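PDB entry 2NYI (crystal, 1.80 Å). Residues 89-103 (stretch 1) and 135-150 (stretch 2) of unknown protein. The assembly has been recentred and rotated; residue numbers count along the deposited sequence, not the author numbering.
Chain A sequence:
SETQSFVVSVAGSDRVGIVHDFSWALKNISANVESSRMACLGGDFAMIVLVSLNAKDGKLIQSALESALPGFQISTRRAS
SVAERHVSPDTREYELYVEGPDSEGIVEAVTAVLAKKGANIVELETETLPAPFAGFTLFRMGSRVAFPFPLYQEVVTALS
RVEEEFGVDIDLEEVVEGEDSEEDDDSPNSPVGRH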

ATOM      1  N   PRO A  89      -4.012 -16.851  19.069  1.00 39.46           N
ATOM      2  CA  PRO A  89      -4.085 -17.948  18.101  1.00 36.85           C
ATOM      3  C   PRO A  89      -5.477 -18.070  17.461  1.00 34.30           C
ATOM      4  O   PRO A  89      -5.625 -18.742  16.437  1.00 34.59           O
ATOM      5  CB  PRO A  89      -3.771 -19.193  18.943  1.00 37.44           C
ATOM      6  CG  PRO A  89      -3.973 -18.782  20.363  1.00 38.47           C
ATOM      7  CD  PRO A  89      -3.636 -17.326  20.415  1.00 40.14           C
ATOM      8  N   ASP A  90      -6.470 -17.409  18.060  1.00 30.01           N
ATOM      9  CA  ASP A  90      -7.826 -17.394  17.531  1.00 28.17           C
ATOM     10  C   ASP A  90      -8.051 -16.256  16.528  1.00 24.65           C
ATOM     11  O   ASP A  90      -9.126 -16.147  15.944  1.00 24.70           O
ATOM     12  CB  ASP A  90      -8.831 -17.262  18.667  1.00 27.96           C
ATOM     13  CG  ASP A  90      -8.573 -18.254  19.780  1.00 35.59           C
ATOM     14  OD1 ASP A  90      -7.980 -19.323  19.494  1.00 31.30           O
ATOM     15  OD2 ASP A  90      -8.955 -17.961  20.932  1.00 31.96           O
ATOM     16  N   THR A  91      -7.048 -15.416  16.336  1.00 24.18           N
ATOM     17  CA  THR A  91      -7.128 -14.396  15.270  1.00 22.82           C
ATOM     18  C   THR A  91      -7.299 -15.080  13.912  1.00 21.60           C
ATOM     19  O   THR A  91      -6.608 -16.068  13.615  1.00 21.25           O
ATOM     20  CB  THR A  91      -5.875 -13.506  15.268  1.00 24.96           C
ATOM     21  OG1 THR A  91      -5.791 -12.822  16.519  1.00 26.88           O
ATOM     22  CG2 THR A  91      -5.928 -12.463  14.145  1.00 20.91           C
ATOM     23  N   ARG A  92      -8.232 -14.556  13.112  1.00 20.90           N
ATOM     24  CA  ARG A  92      -8.459 -14.971  11.722  1.00 20.06           C
ATOM     25  C   ARG A  92      -8.546 -13.711  10.840  1.00 22.73           C
ATOM     26  O   ARG A  92      -8.798 -12.606  11.342  1.00 22.47           O
ATOM     27  CB  ARG A  92      -9.744 -15.814  11.591  1.00 18.92           C
ATOM     28  CG  ARG A  92      -9.724 -17.201  12.316  1.00 15.67           C
ATOM     29  CD  ARG A  92      -8.644 -18.137  11.765  1.00 24.34           C
ATOM     30  NE  ARG A  92      -8.672 -19.440  12.450  1.00 22.30           N
ATOM     31  CZ  ARG A  92      -8.076 -19.717  13.608  1.00 23.42           C
ATOM     32  NH1 ARG A  92      -7.380 -18.787  14.255  1.00 26.13           N
ATOM     33  NH2 ARG A  92      -8.187 -20.944  14.131  1.00 23.24           N
ATOM     34  N   GLU A  93      -8.327 -13.879   9.540  1.00 21.80           N
ATOM     35  CA  GLU A  93      -8.429 -12.758   8.628  1.00 21.49           C
ATOM     36  C   GLU A  93      -9.723 -12.851   7.853  1.00 21.93           C
ATOM     37  O   GLU A  93     -10.246 -13.961   7.601  1.00 20.47           O
ATOM     38  CB  GLU A  93      -7.207 -12.695   7.718  1.00 21.53           C
ATOM     39  CG  GLU A  93      -5.937 -12.446   8.511  1.00 28.75           C
ATOM     40  CD  GLU A  93      -4.737 -12.118   7.632  1.00 39.54           C
ATOM     41  OE1 GLU A  93      -4.697 -12.566   6.471  1.00 46.40           O
ATOM     42  OE2 GLU A  93      -3.821 -11.423   8.119  1.00 50.86           O
ATOM     43  N   TYR A  94     -10.235 -11.678   7.497  1.00 21.82           N
ATOM     44  CA  TYR A  94     -11.534 -11.528   6.889  1.00 20.71           C
ATOM     45  C   TYR A  94     -11.410 -10.473   5.812  1.00 20.91           C
ATOM     46  O   TYR A  94     -10.708  -9.469   5.988  1.00 21.73           O
ATOM     47  CB  TYR A  94     -12.560 -11.035   7.911  1.00 20.38           C
ATOM     48  CG  TYR A  94     -12.792 -12.005   9.052  1.00 19.14           C
ATOM     49  CD1 TYR A  94     -13.833 -12.914   9.008  1.00 23.57           C
ATOM     50  CD2 TYR A  94     -11.959 -12.007  10.160  1.00 18.09           C
ATOM     51  CE1 TYR A  94     -14.046 -13.826  10.049  1.00 28.67           C
ATOM     52  CE2 TYR A  94     -12.140 -12.950  11.207  1.00 18.61           C
ATOM     53  CZ  TYR A  94     -13.193 -13.833  11.142  1.00 23.94           C
ATOM     54  OH  TYR A  94     -13.399 -14.732  12.184  1.00 23.63           O
ATOM     55  N   GLU A  95     -12.111 -10.700   4.721  1.00 21.26           N
ATOM     56  CA  GLU A  95     -12.183  -9.713   3.647  1.00 22.40           C
ATOM     57  C   GLU A  95     -13.441  -8.894   3.908  1.00 22.98           C
ATOM     58  O   GLU A  95     -14.528  -9.447   4.147  1.00 22.94           O
ATOM     59  CB  GLU A  95     -12.235 -10.394   2.278  1.00 23.93           C
ATOM     60  CG  GLU A  95     -10.909 -11.044   1.867  1.00 29.72           C
ATOM     61  CD  GLU A  95      -9.815 -10.018   1.513  1.00 47.79           C
ATOM     62  OE1 GLU A  95     -10.141  -8.836   1.230  1.00 48.50           O
ATOM     63  OE2 GLU A  95      -8.621 -10.400   1.504  1.00 45.83           O
ATOM     64  N   LEU A  96     -13.272  -7.579   3.901  1.00 22.54           N
ATOM     65  CA  LEU A  96     -14.354  -6.651   4.179  1.00 24.27           C
ATOM     66  C   LEU A  96     -14.596  -5.812   2.934  1.00 24.69           C
ATOM     67  O   LEU A  96     -13.644  -5.281   2.327  1.00 23.97           O
ATOM     68  CB  LEU A  96     -13.984  -5.781   5.392  1.00 25.10           C
ATOM     69  CG  LEU A  96     -14.840  -4.546   5.730  1.00 25.46           C
ATOM     70  CD1 LEU A  96     -16.199  -4.963   6.279  1.00 24.39           C
ATOM     71  CD2 LEU A  96     -14.128  -3.722   6.762  1.00 26.36           C
ATOM     72  N   TYR A  97     -15.861  -5.690   2.541  1.00 23.56           N
ATOM     73  CA  TYR A  97     -16.209  -4.892   1.362  1.00 25.29           C
ATOM     74  C   TYR A  97     -17.377  -3.987   1.721  1.00 25.60           C
ATOM     75  O   TYR A  97     -18.316  -4.424   2.395  1.00 24.70           O
ATOM     76  CB  TYR A  97     -16.606  -5.779   0.176  1.00 25.97           C
ATOM     77  CG  TYR A  97     -15.621  -6.873  -0.156  1.00 37.93           C
ATOM     78  CD1 TYR A  97     -14.491  -6.614  -0.942  1.00 51.45           C
ATOM     79  CD2 TYR A  97     -15.815  -8.174   0.315  1.00 47.97           C
ATOM     80  CE1 TYR A  97     -13.579  -7.627  -1.248  1.00 52.52           C
ATOM     81  CE2 TYR A  97     -14.916  -9.191   0.013  1.00 47.50           C
ATOM     82  CZ  TYR A  97     -13.802  -8.912  -0.766  1.00 47.13           C
ATOM     83  OH  TYR A  97     -12.915  -9.927  -1.058  1.00 49.17           O
ATOM     84  N   VAL A  98     -17.285  -2.722   1.319  1.00 25.38           N
ATOM     85  CA  VAL A  98     -18.340  -1.743   1.587  1.00 25.23           C
ATOM     86  C   VAL A  98     -18.646  -1.032   0.273  1.00 25.77           C
ATOM     87  O   VAL A  98     -17.723  -0.622  -0.440  1.00 24.60           O
ATOM     88  CB  VAL A  98     -17.886  -0.681   2.640  1.00 26.21           C
ATOM     89  CG1 VAL A  98     -19.005   0.325   2.943  1.00 26.79           C
ATOM     90  CG2 VAL A  98     -17.346  -1.352   3.929  1.00 26.28           C
ATOM     91  N   GLU A  99     -19.928  -0.882  -0.056  1.00 26.44           N
ATOM     92  CA  GLU A  99     -20.293  -0.108  -1.241  1.00 27.91           C
ATOM     93  C   GLU A  99     -21.624   0.597  -1.013  1.00 26.57           C
ATOM     94  O   GLU A  99     -22.567  -0.006  -0.492  1.00 26.69           O
ATOM     95  CB  GLU A  99     -20.365  -1.025  -2.467  1.00 27.28           C
ATOM     96  CG  GLU A  99     -20.692  -0.309  -3.773  1.00 34.44           C
ATOM     97  CD  GLU A  99     -20.611  -1.222  -4.979  1.00 31.94           C
ATOM     98  OE1 GLU A  99     -21.564  -1.207  -5.787  1.00 51.65           O
ATOM     99  OE2 GLU A  99     -19.600  -1.948  -5.125  1.00 48.73           O
ATOM    100  N   GLY A 100     -21.686   1.873  -1.391  1.00 25.41           N
ATOM    101  CA  GLY A 100     -22.938   2.623  -1.394  1.00 25.60           C
ATOM    102  C   GLY A 100     -22.701   4.088  -1.712  1.00 25.48           C
ATOM    103  O   GLY A 100     -21.618   4.446  -2.156  1.00 23.39           O
ATOM    104  N   PRO A 101     -23.711   4.952  -1.461  1.00 26.72           N
ATOM    105  CA  PRO A 101     -23.516   6.387  -1.695  1.00 27.17           C
ATOM    106  C   PRO A 101     -22.372   6.876  -0.812  1.00 28.23           C
ATOM    107  O   PRO A 101     -22.261   6.443   0.334  1.00 28.79           O
ATOM    108  CB  PRO A 101     -24.828   7.011  -1.203  1.00 28.46           C
ATOM    109  CG  PRO A 101     -25.814   5.903  -1.186  1.00 30.58           C
ATOM    110  CD  PRO A 101     -25.044   4.647  -0.919  1.00 26.86           C
ATOM    111  N   ASP A 102     -21.525   7.744  -1.355  1.00 27.02           N
ATOM    112  CA  ASP A 102     -20.494   8.399  -0.557  1.00 26.67           C
ATOM    113  C   ASP A 102     -21.118   9.412   0.408  1.00 28.30           C
ATOM    114  O   ASP A 102     -22.149  10.021   0.109  1.00 29.46           O
ATOM    115  CB  ASP A 102     -19.456   9.070  -1.440  1.00 24.78           C
ATOM    116  CG  ASP A 102     -18.258   9.578  -0.650  1.00 29.32           C
ATOM    117  OD1 ASP A 102     -17.777   8.860   0.252  1.00 22.39           O
ATOM    118  OD2 ASP A 102     -17.790  10.691  -0.934  1.00 26.96           O
ATOM    119  N   SER A 103     -20.494   9.555   1.569  1.00 29.36           N
ATOM    120  CA  SER A 103     -20.892  10.497   2.598  1.00 30.37           C
ATOM    121  C   SER A 103     -19.681  10.806   3.478  1.00 31.69           C
ATOM    122  O   SER A 103     -18.695  10.058   3.476  1.00 31.22           O
ATOM    123  CB  SER A 103     -22.044   9.927   3.430  1.00 30.41           C
ATOM    124  OG  SER A 103     -21.621   8.854   4.247  1.00 34.72           O
ATOM    125  N   GLY A 135     -25.165  14.781  -8.293  1.00 33.24           N
ATOM    126  CA  GLY A 135     -25.774  14.465  -7.004  1.00 33.05           C
ATOM    127  C   GLY A 135     -25.571  13.050  -6.496  1.00 33.15           C
ATOM    128  O   GLY A 135     -26.249  12.622  -5.553  1.00 34.65           O
ATOM    129  N   PHE A 136     -24.651  12.310  -7.113  1.00 31.00           N
ATOM    130  CA  PHE A 136     -24.344  10.966  -6.648  1.00 27.97           C
ATOM    131  C   PHE A 136     -22.884  10.586  -6.879  1.00 26.64           C
ATOM    132  O   PHE A 136     -22.343  10.712  -7.985  1.00 24.96           O
ATOM    133  CB  PHE A 136     -25.285   9.888  -7.225  1.00 27.60           C
ATOM    134  CG  PHE A 136     -25.128   8.539  -6.547  1.00 30.22           C
ATOM    135  CD1 PHE A 136     -26.004   8.145  -5.521  1.00 23.46           C
ATOM    136  CD2 PHE A 136     -24.100   7.673  -6.921  1.00 26.38           C
ATOM    137  CE1 PHE A 136     -25.857   6.922  -4.896  1.00 30.73           C
ATOM    138  CE2 PHE A 136     -23.937   6.428  -6.279  1.00 28.12           C
ATOM    139  CZ  PHE A 136     -24.820   6.059  -5.266  1.00 29.66           C
ATOM    140  N   THR A 137     -22.262  10.127  -5.801  1.00 25.44           N
ATOM    141  CA  THR A 137     -20.887   9.645  -5.848  1.00 25.55           C
ATOM    142  C   THR A 137     -20.881   8.295  -5.159  1.00 25.70           C
ATOM    143  O   THR A 137     -21.388   8.161  -4.035  1.00 26.37           O
ATOM    144  CB  THR A 137     -19.904  10.634  -5.181  1.00 25.75           C
ATOM    145  OG1 THR A 137     -19.828  11.829  -5.972  1.00 27.61           O
ATOM    146  CG2 THR A 137     -18.495  10.038  -5.097  1.00 25.19           C
ATOM    147  N   LEU A 138     -20.372   7.287  -5.862  1.00 24.63           N
ATOM    148  CA  LEU A 138     -20.296   5.936  -5.312  1.00 24.04           C
ATOM    149  C   LEU A 138     -19.019   5.815  -4.490  1.00 24.54           C
ATOM    150  O   LEU A 138     -17.981   6.342  -4.875  1.00 23.69           O
ATOM    151  CB  LEU A 138     -20.325   4.882  -6.417  1.00 24.12           C
ATOM    152  CG  LEU A 138     -20.406   3.420  -5.925  1.00 30.29           C
ATOM    153  CD1 LEU A 138     -21.774   3.097  -5.283  1.00 32.87           C
ATOM    154  CD2 LEU A 138     -20.083   2.421  -7.040  1.00 26.79           C
ATOM    155  N   PHE A 139     -19.144   5.156  -3.343  1.00 23.17           N
ATOM    156  CA  PHE A 139     -18.026   4.883  -2.456  1.00 23.30           C
ATOM    157  C   PHE A 139     -17.812   3.381  -2.467  1.00 21.96           C
ATOM    158  O   PHE A 139     -18.771   2.621  -2.352  1.00 21.09           O
ATOM    159  CB  PHE A 139     -18.343   5.371  -1.042  1.00 22.40           C
ATOM    160  CG  PHE A 139     -17.385   4.854   0.012  1.00 22.87           C
ATOM    161  CD1 PHE A 139     -16.163   5.494   0.237  1.00 24.99           C
ATOM    162  CD2 PHE A 139     -17.714   3.723   0.771  1.00 27.01           C
ATOM    163  CE1 PHE A 139     -15.256   5.008   1.222  1.00 24.54           C
ATOM    164  CE2 PHE A 139     -16.847   3.244   1.755  1.00 26.78           C
ATOM    165  CZ  PHE A 139     -15.609   3.887   1.979  1.00 23.78           C
ATOM    166  N   ARG A 140     -16.555   2.950  -2.615  1.00 22.29           N
ATOM    167  CA  ARG A 140     -16.218   1.533  -2.490  1.00 23.13           C
ATOM    168  C   ARG A 140     -15.042   1.376  -1.547  1.00 22.88           C
ATOM    169  O   ARG A 140     -14.099   2.163  -1.609  1.00 21.97           O
ATOM    170  CB  ARG A 140     -15.837   0.946  -3.847  1.00 25.00           C
ATOM    171  CG  ARG A 140     -17.017   0.723  -4.800  1.00 27.90           C
ATOM    172  CD  ARG A 140     -16.682  -0.411  -5.758  1.00 36.80           C
ATOM    173  NE  ARG A 140     -17.387  -0.297  -7.031  1.00 51.79           N
ATOM    174  CZ  ARG A 140     -16.798  -0.091  -8.207  1.00 55.93           C
ATOM    175  NH1 ARG A 140     -15.474   0.020  -8.294  1.00 54.00           N
ATOM    176  NH2 ARG A 140     -17.536   0.001  -9.304  1.00 59.62           N
HETATM  177  N   MSE A 141     -15.115   0.375  -0.674  1.00 23.81           N
HETATM  178  CA  MSE A 141     -14.001   0.069   0.218  1.00 25.70           C
HETATM  179  C   MSE A 141     -13.713  -1.416   0.180  1.00 24.46           C
HETATM  180  O   MSE A 141     -14.618  -2.235   0.228  1.00 23.67           O
HETATM  181  CB  MSE A 141     -14.314   0.511   1.640  1.00 24.35           C
HETATM  182  CG  MSE A 141     -13.310   0.018   2.642  1.00 26.91           C
HETATM  183 SE   MSE A 141     -13.727   0.707   4.400  1.00 34.01          SE
HETATM  184  CE  MSE A 141     -13.141  -0.609   5.247  1.00 28.37           C
ATOM    185  N   GLY A 142     -12.443  -1.769   0.069  1.00 23.11           N
ATOM    186  CA  GLY A 142     -12.051  -3.171   0.146  1.00 23.56           C
ATOM    187  C   GLY A 142     -10.936  -3.274   1.160  1.00 24.22           C
ATOM    188  O   GLY A 142      -9.981  -2.488   1.130  1.00 24.86           O
ATOM    189  N   SER A 143     -11.023  -4.252   2.049  1.00 22.62           N
ATOM    190  CA  SER A 143     -10.095  -4.288   3.160  1.00 21.92           C
ATOM    191  C   SER A 143      -9.858  -5.744   3.595  1.00 23.38           C
ATOM    192  O   SER A 143     -10.724  -6.610   3.403  1.00 25.37           O
ATOM    193  CB  SER A 143     -10.694  -3.482   4.319  1.00 23.36           C
ATOM    194  OG  SER A 143      -9.729  -3.172   5.315  1.00 34.40           O
ATOM    195  N   ARG A 144      -8.677  -5.998   4.148  1.00 22.52           N
ATOM    196  CA  ARG A 144      -8.435  -7.233   4.886  1.00 21.60           C
ATOM    197  C   ARG A 144      -8.213  -6.859   6.343  1.00 22.94           C
ATOM    198  O   ARG A 144      -7.369  -6.000   6.663  1.00 22.65           O
ATOM    199  CB  ARG A 144      -7.225  -7.963   4.321  1.00 22.45           C
ATOM    200  CG  ARG A 144      -7.055  -9.402   4.797  1.00 28.84           C
ATOM    201  CD  ARG A 144      -5.837  -9.955   4.080  1.00 39.01           C
ATOM    202  NE  ARG A 144      -5.587 -11.371   4.306  1.00 51.34           N
ATOM    203  CZ  ARG A 144      -5.768 -12.325   3.394  1.00 56.50           C
ATOM    204  NH1 ARG A 144      -6.232 -12.025   2.185  1.00 54.01           N
ATOM    205  NH2 ARG A 144      -5.490 -13.586   3.698  1.00 61.13           N
ATOM    206  N   VAL A 145      -8.988  -7.486   7.226  1.00 23.04           N
ATOM    207  CA  VAL A 145      -8.931  -7.198   8.660  1.00 21.65           C
ATOM    208  C   VAL A 145      -8.719  -8.490   9.441  1.00 22.59           C
ATOM    209  O   VAL A 145      -8.993  -9.572   8.931  1.00 22.04           O
ATOM    210  CB  VAL A 145     -10.237  -6.478   9.168  1.00 21.49           C
ATOM    211  CG1 VAL A 145     -10.477  -5.178   8.392  1.00 24.74           C
ATOM    212  CG2 VAL A 145     -11.484  -7.418   9.100  1.00 23.40           C
ATOM    213  N   ALA A 146      -8.211  -8.373  10.666  1.00 22.54           N
ATOM    214  CA  ALA A 146      -7.932  -9.540  11.491  1.00 20.66           C
ATOM    215  C   ALA A 146      -8.471  -9.326  12.892  1.00 22.42           C
ATOM    216  O   ALA A 146      -8.238  -8.282  13.512  1.00 23.37           O
ATOM    217  CB  ALA A 146      -6.433  -9.824  11.544  1.00 21.90           C
ATOM    218  N   PHE A 147      -9.171 -10.342  13.387  1.00 22.32           N
ATOM    219  CA  PHE A 147      -9.659 -10.340  14.756  1.00 21.72           C
ATOM    220  C   PHE A 147      -9.987 -11.756  15.210  1.00 22.45           C
ATOM    221  O   PHE A 147     -10.143 -12.668  14.375  1.00 22.17           O
ATOM    222  CB  PHE A 147     -10.872  -9.403  14.908  1.00 23.07           C
ATOM    223  CG  PHE A 147     -12.031  -9.744  14.005  1.00 23.89           C
ATOM    224  CD1 PHE A 147     -12.908 -10.774  14.338  1.00 20.97           C
ATOM    225  CD2 PHE A 147     -12.250  -9.025  12.826  1.00 24.14           C
ATOM    226  CE1 PHE A 147     -13.975 -11.096  13.521  1.00 21.70           C
ATOM    227  CE2 PHE A 147     -13.310  -9.340  11.990  1.00 19.16           C
ATOM    228  CZ  PHE A 147     -14.193 -10.362  12.340  1.00 23.24           C
ATOM    229  N   PRO A 148     -10.075 -11.966  16.547  1.00 22.49           N
ATOM    230  CA  PRO A 148     -10.443 -13.299  17.051  1.00 22.38           C
ATOM    231  C   PRO A 148     -11.793 -13.749  16.523  1.00 22.60           C
ATOM    232  O   PRO A 148     -12.793 -13.027  16.661  1.00 22.23           O
ATOM    233  CB  PRO A 148     -10.518 -13.100  18.572  1.00 20.77           C
ATOM    234  CG  PRO A 148      -9.561 -11.949  18.846  1.00 24.98           C
ATOM    235  CD  PRO A 148      -9.762 -11.025  17.637  1.00 22.38           C
ATOM    236  N   PHE A 149     -11.831 -14.948  15.941  1.00 22.48           N
ATOM    237  CA  PHE A 149     -13.039 -15.435  15.280  1.00 22.33           C
ATOM    238  C   PHE A 149     -14.309 -15.435  16.157  1.00 21.99           C
ATOM    239  O   PHE A 149     -15.406 -15.279  15.621  1.00 21.72           O
ATOM    240  CB  PHE A 149     -12.828 -16.815  14.623  1.00 22.53           C
ATOM    241  CG  PHE A 149     -12.651 -17.947  15.604  1.00 26.13           C
ATOM    242  CD1 PHE A 149     -13.757 -18.509  16.254  1.00 26.60           C
ATOM    243  CD2 PHE A 149     -11.388 -18.471  15.856  1.00 24.66           C
ATOM    244  CE1 PHE A 149     -13.597 -19.553  17.179  1.00 20.96           C
ATOM    245  CE2 PHE A 149     -11.219 -19.522  16.770  1.00 20.82           C
ATOM    246  CZ  PHE A 149     -12.324 -20.057  17.434  1.00 26.39           C
ATOM    247  N   PRO A 150     -14.178 -15.640  17.493  1.00 22.78           N
ATOM    248  CA  PRO A 150     -15.446 -15.607  18.252  1.00 23.27           C
ATOM    249  C   PRO A 150     -16.212 -14.278  18.151  1.00 22.63           C
ATOM    250  O   PRO A 150     -17.408 -14.249  18.439  1.00 21.90           O
ATOM    251  CB  PRO A 150     -14.991 -15.820  19.702  1.00 23.25           C
ATOM    252  CG  PRO A 150     -13.708 -16.607  19.581  1.00 24.74           C
ATOM    253  CD  PRO A 150     -13.032 -15.969  18.370  1.00 22.10           C
TER
HETATM  254  O   HOH W   1     -23.500  10.549  -2.864  1.00 33.10           O

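Two neighbouring antiparallel strands can present one greasy face and one charged face, and the pairing of residues 91-99 with 137-148 is a compact example. The apolar face carries Tyr94, Leu96 and Val98 from the first strand and Phe139, Met141, Val145 and Phe147 from the second, all buried. At its centre, Leu96 CD2 lies 3.6 Å from CE of the selenomethionine Met141, while Val98 CB sits 3.9 Å from Met141 CB, as expected of directly paired residues. Val98 also reaches diagonally, its CG1 3.8 Å from CE2 at the edge of the Phe139 ring. Toward the other end, Tyr94 and Phe147 form an offset stack, with centroids 4.2 Å apart and planes within 2° of parallel; the near-parallel planes let the two flat surfaces share van der Waals contact, and the offset eases the repulsion between their π clouds. Tyr94 CB meets Val145 CG2 at 4.0 Å.

Beneath these side chains runs the backbone ladder. The strands cross at 150°, and every second residue pair, from Arg92 with Phe147 to Gly100 with Phe139, exchanges two hydrogen bonds. Leu96 N donates to Ser143 O at 2.8 Å in an almost straight line, and Ser143 N returns a bond to Leu96 O, also 2.8 Å. In the intervening pairs CA-H groups approach carbonyls instead, as where Tyr97 CA lies 3.3 Å from Met141 O. Single bonds extend the ladder at its ends: Phe149 N to Asp90 O at 3.0 Å, and Asp102 N to Thr137 O at 2.7 Å. Past the corner at Gly100, Pro101 CB rests 3.8 Å from Phe136 CE1, and a water accepts from Thr137 N at 3.2 Å and donates weakly to Asp102 O at 3.3 Å.

The alternation of a β-strand sends the intervening side chains to the opposite face, where Glu93, Glu95 and Glu99 share the surface with Arg140 and Arg144. Arg144, extended through its first three torsions, bridges two acids. Its NE bonds Glu93 OE1 at 2.6 Å, supplemented by a weak bond from Arg144 NH2 to the same Glu93 OE1 at 3.1 Å; Arg144 NH1 makes a weak, bent bond to Glu95 OE2 at 3.0 Å. One guanidinium thus contacts two carboxylates, and its single positive charge can balance only one of their two negative charges. Farther along, Glu99 OE2 forms a looser salt bridge with Arg140 NE at 3.4 Å. On the apolar side, the margin is marked by Arg92, whose guanidinium has Phe149 CD2 over one face. The principle is simple: regular backbone bonds fix the register, and alternation sorts the chemistry.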